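Local coordinates for mercuric reductase (Metallosphaera sedula, PDB 4YWO), which reduces mercuric ion to elemental mercury, with FAD as its cofactor and NADPH as the likely electron donor, and works as a homodimer, at the interface of chains A and B. Numbering follows the deposited sequence. Chains: chain A/B, Mercuric reductase.

Contact 1: the interface of chains A and B. Residues chain A 382-385, 387; chain B 63, 66, 95.
B:Tyr66 lays its ring against the backbone of A:Ile384, just past the end of helix 379-383 of chain A: the CA of A:Ile384 stands over the ring face, 3.7 Å from the centroid, a CH-pi contact. The side chains of the pair meet at about a right angle, with CG2 of A:Ile384 3.7 Å from CD1 of B:Tyr66. With chi1 at 70°, CG1 sits between backbone N and carbonyl carbon, and CG2, anti to the carbonyl carbon, is the branch that meets the ring. One turn earlier on helix 58-78, B:Arg63 bends at chi2 (67°), which carries its guanidinium to the carbonyl at the helix end. NH1 donates to O of A:Ile383 at 2.7 Å; this oxygen lies in the guanidinium plane, although NH1 itself sits above the carbonyl plane. The same nitrogen gives a more bent bond to the side-chain oxygen OD1 of A:Asn385 at 3.0 Å, with amide and guanidinium planes 65° apart. At the root of the arginine, CG2 of A:Ile383 packs on the backbone CA of B:Arg63 at 3.6 Å. The rim is looser. At the ring edge a water in the plane of the ring joins the hydroxyl OH of B:Tyr66 (2.6 Å) to the amide ND2 of A:Asn385 (2.8 Å). The touch between B:Leu95 and A:Arg387 is thin, CD1 coming to 4.1 Å from NH2. This patch of the homodimer interface holds the end of a short helix of one subunit against helix 58-78 of the other, whose first residue, B:Cys58, is half of the redox-active disulfide with B:Cys53, and so may steady that helix.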
ATOM      1  N   GLU A 382      -9.291   4.164  11.273  1.00 15.39           N
ATOM      2  CA  GLU A 382     -10.577   4.530  11.837  1.00 16.27           C
ATOM      3  C   GLU A 382     -11.666   4.665  10.780  1.00 16.33           C
ATOM      4  O   GLU A 382     -12.815   4.138  10.916  1.00 16.77           O
ATOM      5  CB  GLU A 382     -10.367   5.829  12.667  1.00 17.95           C
ATOM      6  CG  GLU A 382      -9.299   5.732  13.757  1.00 21.99           C
ATOM      7  CD  GLU A 382      -8.833   7.054  14.440  1.00 32.45           C
ATOM      8  OE1 GLU A 382      -9.750   7.864  14.700  1.00 35.31           O
ATOM      9  OE2 GLU A 382      -7.568   7.263  14.658  1.00 35.68           O
ATOM     10  N   ILE A 383     -11.331   5.286   9.666  1.00 14.88           N
ATOM     11  CA  ILE A 383     -12.271   5.527   8.571  1.00 15.45           C
ATOM     12  C   ILE A 383     -12.814   4.234   7.937  1.00 16.04           C
ATOM     13  O   ILE A 383     -14.010   4.108   7.660  1.00 18.42           O
ATOM     14  CB  ILE A 383     -11.637   6.441   7.487  1.00 15.33           C
ATOM     15  CG1 ILE A 383     -11.437   7.852   8.025  1.00 17.05           C
ATOM     16  CG2 ILE A 383     -12.451   6.472   6.159  1.00 17.30           C
ATOM     17  CD1 ILE A 383     -10.518   8.708   7.176  1.00 18.01           C
ATOM     18  N   ILE A 384     -11.951   3.208   7.860  1.00 13.64           N
ATOM     19  CA  ILE A 384     -12.328   1.945   7.225  1.00 15.13           C
ATOM     20  C   ILE A 384     -12.615   0.830   8.214  1.00 16.78           C
ATOM     21  O   ILE A 384     -12.619  -0.333   7.819  1.00 16.41           O
ATOM     22  CB  ILE A 384     -11.252   1.529   6.169  1.00 15.25           C
ATOM     23  CG1 ILE A 384      -9.919   1.101   6.814  1.00 16.32           C
ATOM     24  CG2 ILE A 384     -11.035   2.577   5.097  1.00 16.05           C
ATOM     25  CD1 ILE A 384      -8.807   0.579   5.925  1.00 16.34           C
ATOM     26  N   ASN A 385     -12.805   1.189   9.460  1.00 16.38           N
ATOM     27  CA  ASN A 385     -13.197   0.217  10.492  0.50 17.84           C
ATOM     28  C   ASN A 385     -12.188  -0.923  10.621  1.00 20.19           C
ATOM     29  O   ASN A 385     -12.557  -2.119  10.636  1.00 20.46           O
ATOM     30  CB  ASN A 385     -14.613  -0.335  10.168  0.50 20.03           C
ATOM     31  CG  ASN A 385     -15.702   0.671  10.445  0.50 22.12           C
ATOM     32  OD1 ASN A 385     -15.448   1.720  11.035  0.50 25.73           O
ATOM     33  ND2 ASN A 385     -16.947   0.365  10.020  0.50 27.05           N
ATOM     34  N   ARG A 387      -9.288  -1.046  13.009  1.00 15.67           N
ATOM     35  CA  ARG A 387      -8.447  -0.447  14.026  1.00 15.89           C
ATOM     36  C   ARG A 387      -7.499  -1.442  14.724  1.00 14.65           C
ATOM     37  O   ARG A 387      -6.567  -0.957  15.370  1.00 17.64           O
ATOM     38  CB  ARG A 387      -9.328   0.202  15.137  1.00 18.26           C
ATOM     39  CG  ARG A 387     -10.134   1.379  14.601  1.00 16.80           C
ATOM     40  CD  ARG A 387     -11.001   1.854  15.738  1.00 26.09           C
ATOM     41  NE  ARG A 387     -11.550   3.157  15.569  1.00 33.49           N
ATOM     42  CZ  ARG A 387     -12.615   3.510  14.876  1.00 42.89           C
ATOM     43  NH1 ARG A 387     -13.258   2.641  14.032  1.00 50.45           N
ATOM     44  NH2 ARG A 387     -12.999   4.818  15.002  1.00 35.65           N
TER
ATOM     45  N   ARG B  63     -14.811   8.461   4.388  1.00 13.98           N
ATOM     46  CA  ARG B  63     -15.735   7.563   5.049  1.00 13.54           C
ATOM     47  C   ARG B  63     -16.876   7.198   4.135  1.00 14.16           C
ATOM     48  O   ARG B  63     -17.272   6.018   4.045  1.00 14.44           O
ATOM     49  CB  ARG B  63     -16.243   8.166   6.362  1.00 15.52           C
ATOM     50  CG  ARG B  63     -17.345   7.357   7.040  1.00 15.24           C
ATOM     51  CD  ARG B  63     -16.777   5.996   7.527  1.00 16.46           C
ATOM     52  NE  ARG B  63     -17.727   5.406   8.419  1.00 22.78           N
ATOM     53  CZ  ARG B  63     -17.529   4.251   9.011  1.00 32.13           C
ATOM     54  NH1 ARG B  63     -16.415   3.562   8.826  1.00 33.55           N
ATOM     55  NH2 ARG B  63     -18.529   3.749   9.752  1.00 32.80           N
ATOM     56  N   TYR B  66     -15.839   4.756   1.485  1.00 12.25           N
ATOM     57  CA  TYR B  66     -15.639   3.401   2.093  1.00 12.81           C
ATOM     58  C   TYR B  66     -16.987   2.680   2.172  1.00 13.69           C
ATOM     59  O   TYR B  66     -17.130   1.523   1.716  1.00 14.28           O
ATOM     60  CB  TYR B  66     -14.941   3.502   3.417  1.00 15.51           C
ATOM     61  CG  TYR B  66     -15.018   2.213   4.207  1.00 14.20           C
ATOM     62  CD1 TYR B  66     -14.239   1.174   3.855  1.00 16.58           C
ATOM     63  CD2 TYR B  66     -15.887   2.090   5.297  1.00 15.56           C
ATOM     64  CE1 TYR B  66     -14.332   0.001   4.595  1.00 16.86           C
ATOM     65  CE2 TYR B  66     -15.976   0.926   6.019  1.00 16.10           C
ATOM     66  CZ  TYR B  66     -15.250  -0.108   5.604  1.00 17.35           C
ATOM     67  OH  TYR B  66     -15.381  -1.277   6.405  1.00 21.57           O
ATOM     68  N   LEU B  95     -18.069   9.809  13.774  1.00 23.27           N
ATOM     69  CA  LEU B  95     -16.641   9.620  13.535  1.00 24.25           C
ATOM     70  C   LEU B  95     -15.965  10.997  13.424  1.00 19.93           C
ATOM     71  O   LEU B  95     -14.895  11.197  13.986  1.00 22.57           O
ATOM     72  CB  LEU B  95     -16.469   8.810  12.227  1.00 23.26           C
ATOM     73  CG  LEU B  95     -15.039   8.756  11.763  1.00 25.99           C
ATOM     74  CD1 LEU B  95     -14.151   7.968  12.699  1.00 30.07           C
ATOM     75  CD2 LEU B  95     -15.016   8.078  10.390  1.00 33.57           C
TER
HETATM   76  O   HOH W   1     -17.276  -1.703   8.200  1.00 32.60           O

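Contact 2: the interface of chains A and B. Residues chain A 429, 431-433; chain B 319, 422.
Helix 427-431 of chain A and the residues just after it, A:Asp432 and A:Thr433, meet two helices of chain B, 314-330 through B:Arg319 and 414-422 through its last residue, B:Arg422. The two arginines reach different parts of this turn. B:Arg319 forms a salt bridge from NH2 to the carboxylate OD1 of A:Asp432, 2.9 Å apart, but its N-H is not aimed at the oxygen and the planes are turned 44° from each other, which suggests that the link is chiefly one of charge. Its chain bends at chi2 (74°), and O of A:Ile431 lies 4.1 Å above the guanidinium, over its centre. B:Arg422 bends instead at chi3 and turns one face of its guanidinium to the backbone, with O of A:Asp432 3.5 Å above it, towards the rim. The aliphatic stretch packs too, CD of B:Arg422 being 3.7 Å from CA of A:Thr433. NH1 of B:Arg422 makes a weak hydrogen bond to OG1 of A:Thr433 at 3.2 Å. That hydroxyl donates within its own chain to O of A:Asp429 at 2.9 Å, a bond that would hold the threonine rotation and tie the residue back to the last turn of the helix. The carboxylates of A:Asp429 and A:Asp432 stand near B:Arg422 without touching it and may add attraction. On both sides the site draws on the dimerisation domain, which supplies the chain A turn and B:Arg422, whereas B:Arg319 comes from a helix that begins at the FAD-binding B:Glu314.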
ATOM      1  N   ASP A 429      14.339  11.423   7.884  1.00 22.03           N
ATOM      2  CA  ASP A 429      14.092  11.220   6.432  1.00 20.91           C
ATOM      3  C   ASP A 429      12.621  10.888   6.200  1.00 22.02           C
ATOM      4  O   ASP A 429      11.997  11.413   5.287  1.00 25.55           O
ATOM      5  CB  ASP A 429      14.920  10.105   5.791  1.00 23.86           C
ATOM      6  CG  ASP A 429      16.453  10.409   5.730  1.00 24.18           C
ATOM      7  OD1 ASP A 429      16.753  11.615   5.489  1.00 32.13           O
ATOM      8  OD2 ASP A 429      17.259   9.437   5.780  1.00 24.84           O
ATOM      9  N   ILE A 431      10.109  11.635   8.374  1.00 21.16           N
ATOM     10  CA  ILE A 431       9.391  12.826   8.738  1.00 20.42           C
ATOM     11  C   ILE A 431       9.338  13.883   7.641  1.00 21.86           C
ATOM     12  O   ILE A 431       8.283  14.536   7.437  1.00 24.28           O
ATOM     13  CB  ILE A 431       9.946  13.365  10.074  1.00 22.04           C
ATOM     14  CG1 ILE A 431       9.678  12.287  11.120  1.00 24.14           C
ATOM     15  CG2 ILE A 431       9.263  14.678  10.463  1.00 22.46           C
ATOM     16  CD1 ILE A 431      10.420  12.504  12.402  1.00 24.11           C
ATOM     17  N   ASP A 432      10.471  13.995   6.916  1.00 21.62           N
ATOM     18  CA  ASP A 432      10.595  14.975   5.825  1.00 24.94           C
ATOM     19  C   ASP A 432       9.871  14.604   4.527  1.00 22.98           C
ATOM     20  O   ASP A 432       9.772  15.419   3.608  1.00 25.01           O
ATOM     21  CB  ASP A 432      12.062  15.212   5.517  1.00 26.10           C
ATOM     22  CG  ASP A 432      12.761  16.052   6.565  1.00 39.97           C
ATOM     23  OD1 ASP A 432      12.066  16.677   7.400  1.00 34.86           O
ATOM     24  OD2 ASP A 432      14.045  16.079   6.498  1.00 42.68           O
ATOM     25  N   THR A 433       9.370  13.394   4.432  1.00 22.25           N
ATOM     26  CA  THR A 433       8.658  12.880   3.238  1.00 21.00           C
ATOM     27  C   THR A 433       7.170  13.028   3.470  1.00 22.24           C
ATOM     28  O   THR A 433       6.630  12.377   4.387  1.00 26.19           O
ATOM     29  CB  THR A 433       8.937  11.421   3.036  1.00 22.30           C
ATOM     30  OG1 THR A 433      10.365  11.255   2.855  1.00 23.82           O
ATOM     31  CG2 THR A 433       8.286  10.914   1.747  1.00 21.36           C
TER
ATOM     32  N   ARG B 319       2.775  20.088   6.733  1.00 16.00           N
ATOM     33  CA  ARG B 319       4.216  20.293   6.511  1.00 16.65           C
ATOM     34  C   ARG B 319       4.553  21.768   6.347  1.00 17.61           C
ATOM     35  O   ARG B 319       5.537  22.224   7.024  1.00 19.45           O
ATOM     36  CB  ARG B 319       4.723  19.551   5.325  1.00 20.67           C
ATOM     37  CG  ARG B 319       6.227  19.575   5.169  1.00 25.36           C
ATOM     38  CD  ARG B 319       6.781  18.643   6.234  1.00 29.44           C
ATOM     39  NE  ARG B 319       8.199  18.767   6.505  1.00 41.75           N
ATOM     40  CZ  ARG B 319       8.736  18.607   7.722  1.00 40.18           C
ATOM     41  NH1 ARG B 319       7.967  18.498   8.825  1.00 47.55           N
ATOM     42  NH2 ARG B 319      10.024  18.655   7.828  1.00 54.81           N
ATOM     43  N   ARG B 422      12.467  11.405  -3.325  1.00 17.36           N
ATOM     44  CA  ARG B 422      13.322  12.184  -2.375  1.00 17.83           C
ATOM     45  C   ARG B 422      14.739  11.682  -2.322  1.00 17.16           C
ATOM     46  O   ARG B 422      15.723  12.468  -2.206  1.00 21.42           O
ATOM     47  CB  ARG B 422      12.710  12.156  -0.984  1.00 22.76           C
ATOM     48  CG  ARG B 422      11.418  12.944  -1.005  1.00 27.80           C
ATOM     49  CD  ARG B 422      10.934  13.295   0.388  1.00 32.16           C
ATOM     50  NE  ARG B 422      11.821  14.317   0.957  1.00 34.98           N
ATOM     51  CZ  ARG B 422      12.705  14.178   1.945  1.00 35.90           C
ATOM     52  NH1 ARG B 422      12.990  13.043   2.532  1.00 36.42           N
ATOM     53  NH2 ARG B 422      13.414  15.253   2.267  1.00 39.33           N
TER

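Contact 1 and contact 2 have centres about 26 Å apart and share no residue or helix. In both, chain A presents the end of a short helix and the residues that follow it, 379-383 in contact 1 and 427-431 in contact 2, while chain B supplies arginines from longer helices. Contact 1 rests on ring packing and carbonyl-directed hydrogen bonds; contact 2 appears to depend more on charge. Because the dimer is two-fold symmetric, each has a twin with the chains exchanged, so the dimerisation domain of either subunit is gripped by its partner at well-separated points, which should resist rocking of the subunits.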